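Local coordinates for DNA protection during starvation protein (Agrobacterium tumefaciens, PDB 1O9R) that protects DNA from oxidative damage, without binding it, by oxidising iron(II) with hydrogen peroxide and storing it as a ferric mineral inside a hollow twelve-subunit shell, at residues 68-72 with 133-139; 121-125 with 140-144. The contacts are given in a common frame with arbitrary orientation. Numbering follows the deposited sequence.

In the fold
Both interactions join helices of the four-helix bundle of a Dps subunit, and both use helix 134-156. Interaction 1 holds its first turns against the end of helix 48-75. Interaction 2 holds the next turn against helix 103-130. Both are buried, but their chemistry differs. Interaction 1 combines a small apolar patch with a buried charge network at the start of helix 134-156, and it includes the iron ligand Glu71. Interaction 2 is nearly all apolar, with closer axes and a larger buried area. The two meet where Ile69 CD1 lies 4.0 Å from Phe140 CE2, and where Ala137 CB lies 3.6 Å from Ile125 O. Neighbouring subunits touch both contacts.

Interaction 1. Residues 68-72 with 133-139; sequences TIAER and DPTTADI
Two antiparallel helices of the ferritin-like four-helix bundle meet beside a di-iron ferroxidase centre, which forms between two-fold related subunits. Residues 68-72 are helical; 134-139 start helix 134-156, N-capped by Asp133. Local axes approach to 10.5 Å at 161°. Ile69 pairs with Ile139 (CA-CA 7.0 Å), Arg72 with Thr136 (CA-CA 7.1 Å). Ile139 CG2 meets Thr68 CG2 (chi1 m) at 3.6 Å and Ile69 CG1 (m, t) at 4.0 Å. Glu71 does not touch 133-139; it binds iron, and its OE1 makes a salt bridge to Lys149 of a second subunit. Arg72 (t, p, t) spans the gap, its CG 3.8 Å from Ile139 CD1. Thr135 CG2 lies over one face of the Arg72 guanidinium, and Arg72 NH1 makes a salt bridge to Asp148 of that subunit. Arg72 NH2 makes a salt bridge to Asp133 OD1 (3.1 Å), which caps Thr136 N (3.1 Å). Arg72 NE donates a near-linear hydrogen bond to Thr136 OG1 (2.8 Å), and Thr136 OG1 donates to Asp133 OD2 at a very short 2.5 Å.

Interaction 2. Residues 121-125 with 140-144; sequences IRKAI and FTAAS
Helices 103-130 and 134-156, consecutive in the bundle, pack antiparallel here. Both segments are helical. Their axes approach to 8.7 Å and cross at -152°. Ile125 lies opposite Phe140 (CA-CA 5.4 Å) and Ile121 opposite Ser144 (CA-CA 6.0 Å). Phe140, chi1 -78° and chi2 123°, turns one ring face to Ala124. Ala124 CB sits 3.5 Å from the ring centroid, 2° off the normal, a CH-pi contact. Ile121 (m, m) sets CD1 3.8 Å from Phe140 CD2, and its CG2 packs on Phe140 O (3.3 Å) and Ala143 CB (4.1 Å). Ile125 (m, t) places CG1 3.7 Å from Phe140 CB, CG2 3.5 Å from Thr141 OG1 and CD1 3.8 Å from Ser144 CB. Arg122 NH1 makes a salt bridge to Asp148, farther along helix 134-156, and Arg122 NE one to Asp9 of another subunit. Thr141 OG1 hydrogen-bonds to Ala137 O, and Ser144 OG to Thr135 OG1 of that other subunit. The segments thus meet by apolar packing; the Arg122-Asp148 salt bridge also joins the helices.

Interaction 1. Residues 68-72 with 133-139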
# COMPACT_ATOMS: atom_id res chain seq x y z
N THR A 68 -21.36 8.31 12.43
CA THR A 68 -21.75 9.55 11.72
C THR A 68 -23.01 10.14 12.37
O THR A 68 -23.14 11.37 12.42
CB THR A 68 -21.95 9.26 10.25
OG1 THR A 68 -20.67 8.73 9.78
CG2 THR A 68 -22.22 10.47 9.37
N ILE A 69 -23.99 9.28 12.69
CA ILE A 69 -25.24 9.77 13.33
C ILE A 69 -24.93 10.37 14.67
O ILE A 69 -25.45 11.50 14.95
CB ILE A 69 -26.19 8.54 13.41
CG1 ILE A 69 -26.75 8.23 12.02
CG2 ILE A 69 -27.33 8.77 14.40
CD1 ILE A 69 -27.44 6.84 11.90
N ALA A 70 -24.12 9.74 15.52
CA ALA A 70 -23.81 10.30 16.82
C ALA A 70 -23.10 11.64 16.70
O ALA A 70 -23.35 12.56 17.48
CB ALA A 70 -22.94 9.28 17.58
N GLU A 71 -22.11 11.69 15.79
CA GLU A 71 -21.38 12.97 15.63
C GLU A 71 -22.35 14.08 15.19
O GLU A 71 -22.10 15.23 15.63
CB GLU A 71 -20.28 12.82 14.57
CG GLU A 71 -19.15 11.83 14.92
CD GLU A 71 -18.16 11.75 13.74
OE1 GLU A 71 -18.40 12.20 12.61
OE2 GLU A 71 -17.20 10.99 13.95
N ARG A 72 -23.35 13.76 14.39
CA ARG A 72 -24.29 14.83 13.98
C ARG A 72 -25.07 15.33 15.17
O ARG A 72 -25.31 16.55 15.16
CB ARG A 72 -25.20 14.26 12.88
CG ARG A 72 -26.09 15.32 12.23
CD ARG A 72 -25.21 16.46 11.62
NE ARG A 72 -26.17 17.35 10.91
CZ ARG A 72 -25.76 18.56 10.51
NH1 ARG A 72 -24.53 18.99 10.70
NH2 ARG A 72 -26.64 19.35 9.84
N ASP A 133 -33.35 20.16 7.33
CA ASP A 133 -31.92 19.81 7.57
C ASP A 133 -31.45 18.83 6.51
O ASP A 133 -31.33 17.58 6.77
CB ASP A 133 -31.78 19.27 8.98
CG ASP A 133 -30.33 19.00 9.39
OD1 ASP A 133 -29.44 19.22 8.53
OD2 ASP A 133 -30.14 18.59 10.56
N PRO A 134 -31.17 19.24 5.30
CA PRO A 134 -30.71 18.32 4.26
C PRO A 134 -29.34 17.75 4.60
O PRO A 134 -29.07 16.66 4.06
CB PRO A 134 -30.68 19.15 2.98
CG PRO A 134 -30.99 20.52 3.36
CD PRO A 134 -31.37 20.62 4.79
N THR A 135 -28.50 18.36 5.40
CA THR A 135 -27.21 17.78 5.77
C THR A 135 -27.41 16.50 6.56
O THR A 135 -26.86 15.42 6.29
CB THR A 135 -26.34 18.79 6.49
OG1 THR A 135 -26.13 19.84 5.50
CG2 THR A 135 -25.01 18.21 6.94
N THR A 136 -28.31 16.55 7.55
CA THR A 136 -28.62 15.38 8.33
C THR A 136 -29.37 14.39 7.45
O THR A 136 -29.13 13.18 7.50
CB THR A 136 -29.55 15.71 9.52
OG1 THR A 136 -28.79 16.51 10.38
CG2 THR A 136 -30.03 14.39 10.17
N ALA A 137 -30.26 14.83 6.56
CA ALA A 137 -30.95 13.88 5.69
C ALA A 137 -29.92 13.14 4.81
O ALA A 137 -30.15 11.96 4.56
CB ALA A 137 -32.01 14.59 4.80
N ASP A 138 -28.84 13.80 4.40
CA ASP A 138 -27.84 13.09 3.59
C ASP A 138 -27.12 12.03 4.39
O ASP A 138 -26.82 10.96 3.82
CB ASP A 138 -26.85 14.18 3.14
CG ASP A 138 -25.83 13.59 2.15
OD1 ASP A 138 -24.64 13.47 2.52
OD2 ASP A 138 -26.24 13.25 1.04
N ILE A 139 -26.90 12.26 5.67
CA ILE A 139 -26.26 11.24 6.54
C ILE A 139 -27.17 10.02 6.56
O ILE A 139 -26.71 8.86 6.47
CB ILE A 139 -26.04 11.82 7.95
CG1 ILE A 139 -24.83 12.77 7.89
CG2 ILE A 139 -25.80 10.69 8.98
CD1 ILE A 139 -24.73 13.66 9.14

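Interaction 2. Residues 121-125 with 140-144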
# COMPACT_ATOMS: atom_id res chain seq x y z
N ILE A 121 -34.54 4.12 9.02
CA ILE A 121 -33.64 5.13 8.45
C ILE A 121 -34.26 5.70 7.20
O ILE A 121 -34.07 6.92 6.98
CB ILE A 121 -32.31 4.41 8.13
CG1 ILE A 121 -31.59 3.98 9.43
CG2 ILE A 121 -31.44 5.31 7.26
CD1 ILE A 121 -31.25 5.04 10.44
N ARG A 122 -35.05 4.97 6.42
CA ARG A 122 -35.76 5.52 5.27
C ARG A 122 -36.69 6.66 5.71
O ARG A 122 -36.76 7.73 5.11
CB ARG A 122 -36.57 4.40 4.58
CG ARG A 122 -37.18 4.70 3.23
CD ARG A 122 -38.00 3.55 2.59
NE ARG A 122 -37.65 2.21 3.05
CZ ARG A 122 -36.47 1.67 2.66
NH1 ARG A 122 -35.71 2.25 1.72
NH2 ARG A 122 -36.09 0.51 3.18
N LYS A 123 -37.44 6.42 6.82
CA LYS A 123 -38.33 7.48 7.35
C LYS A 123 -37.52 8.64 7.91
O LYS A 123 -37.92 9.81 7.79
CB LYS A 123 -39.20 6.84 8.46
CG LYS A 123 -40.18 7.89 9.04
CD LYS A 123 -41.19 7.15 9.92
CE LYS A 123 -42.25 8.17 10.37
NZ LYS A 123 -41.75 9.07 11.44
N ALA A 124 -36.35 8.38 8.53
CA ALA A 124 -35.52 9.44 9.07
C ALA A 124 -35.06 10.39 7.98
O ALA A 124 -34.91 11.59 8.31
CB ALA A 124 -34.31 8.86 9.84
N ILE A 125 -34.80 9.88 6.76
CA ILE A 125 -34.41 10.84 5.71
C ILE A 125 -35.57 11.86 5.51
O ILE A 125 -35.25 13.06 5.49
CB ILE A 125 -34.28 10.08 4.39
CG1 ILE A 125 -33.19 9.00 4.45
CG2 ILE A 125 -34.04 11.04 3.22
CD1 ILE A 125 -33.22 8.10 3.20
N PHE A 140 -28.51 10.26 6.70
CA PHE A 140 -29.40 9.10 6.75
C PHE A 140 -29.53 8.47 5.36
O PHE A 140 -29.73 7.24 5.26
CB PHE A 140 -30.81 9.52 7.25
CG PHE A 140 -30.88 9.71 8.74
CD1 PHE A 140 -31.30 10.95 9.23
CD2 PHE A 140 -30.60 8.67 9.61
CE1 PHE A 140 -31.42 11.13 10.60
CE2 PHE A 140 -30.71 8.89 10.96
CZ PHE A 140 -31.14 10.11 11.47
N THR A 141 -29.41 9.23 4.25
CA THR A 141 -29.48 8.68 2.93
C THR A 141 -28.30 7.75 2.66
O THR A 141 -28.46 6.67 2.08
CB THR A 141 -29.57 9.78 1.90
OG1 THR A 141 -30.74 10.57 2.14
CG2 THR A 141 -29.74 9.19 0.49
N ALA A 142 -27.12 8.18 3.08
CA ALA A 142 -25.94 7.28 2.89
C ALA A 142 -26.16 6.00 3.68
O ALA A 142 -25.82 4.91 3.18
CB ALA A 142 -24.68 8.02 3.34
N ALA A 143 -26.69 6.12 4.90
CA ALA A 143 -26.93 4.92 5.71
C ALA A 143 -27.94 4.03 5.04
O ALA A 143 -27.88 2.80 5.04
CB ALA A 143 -27.35 5.29 7.15
N SER A 144 -29.03 4.63 4.48
CA SER A 144 -30.08 3.89 3.82
C SER A 144 -29.54 3.09 2.64
O SER A 144 -29.96 1.96 2.43
CB SER A 144 -31.11 4.95 3.28
OG SER A 144 -32.16 4.32 2.59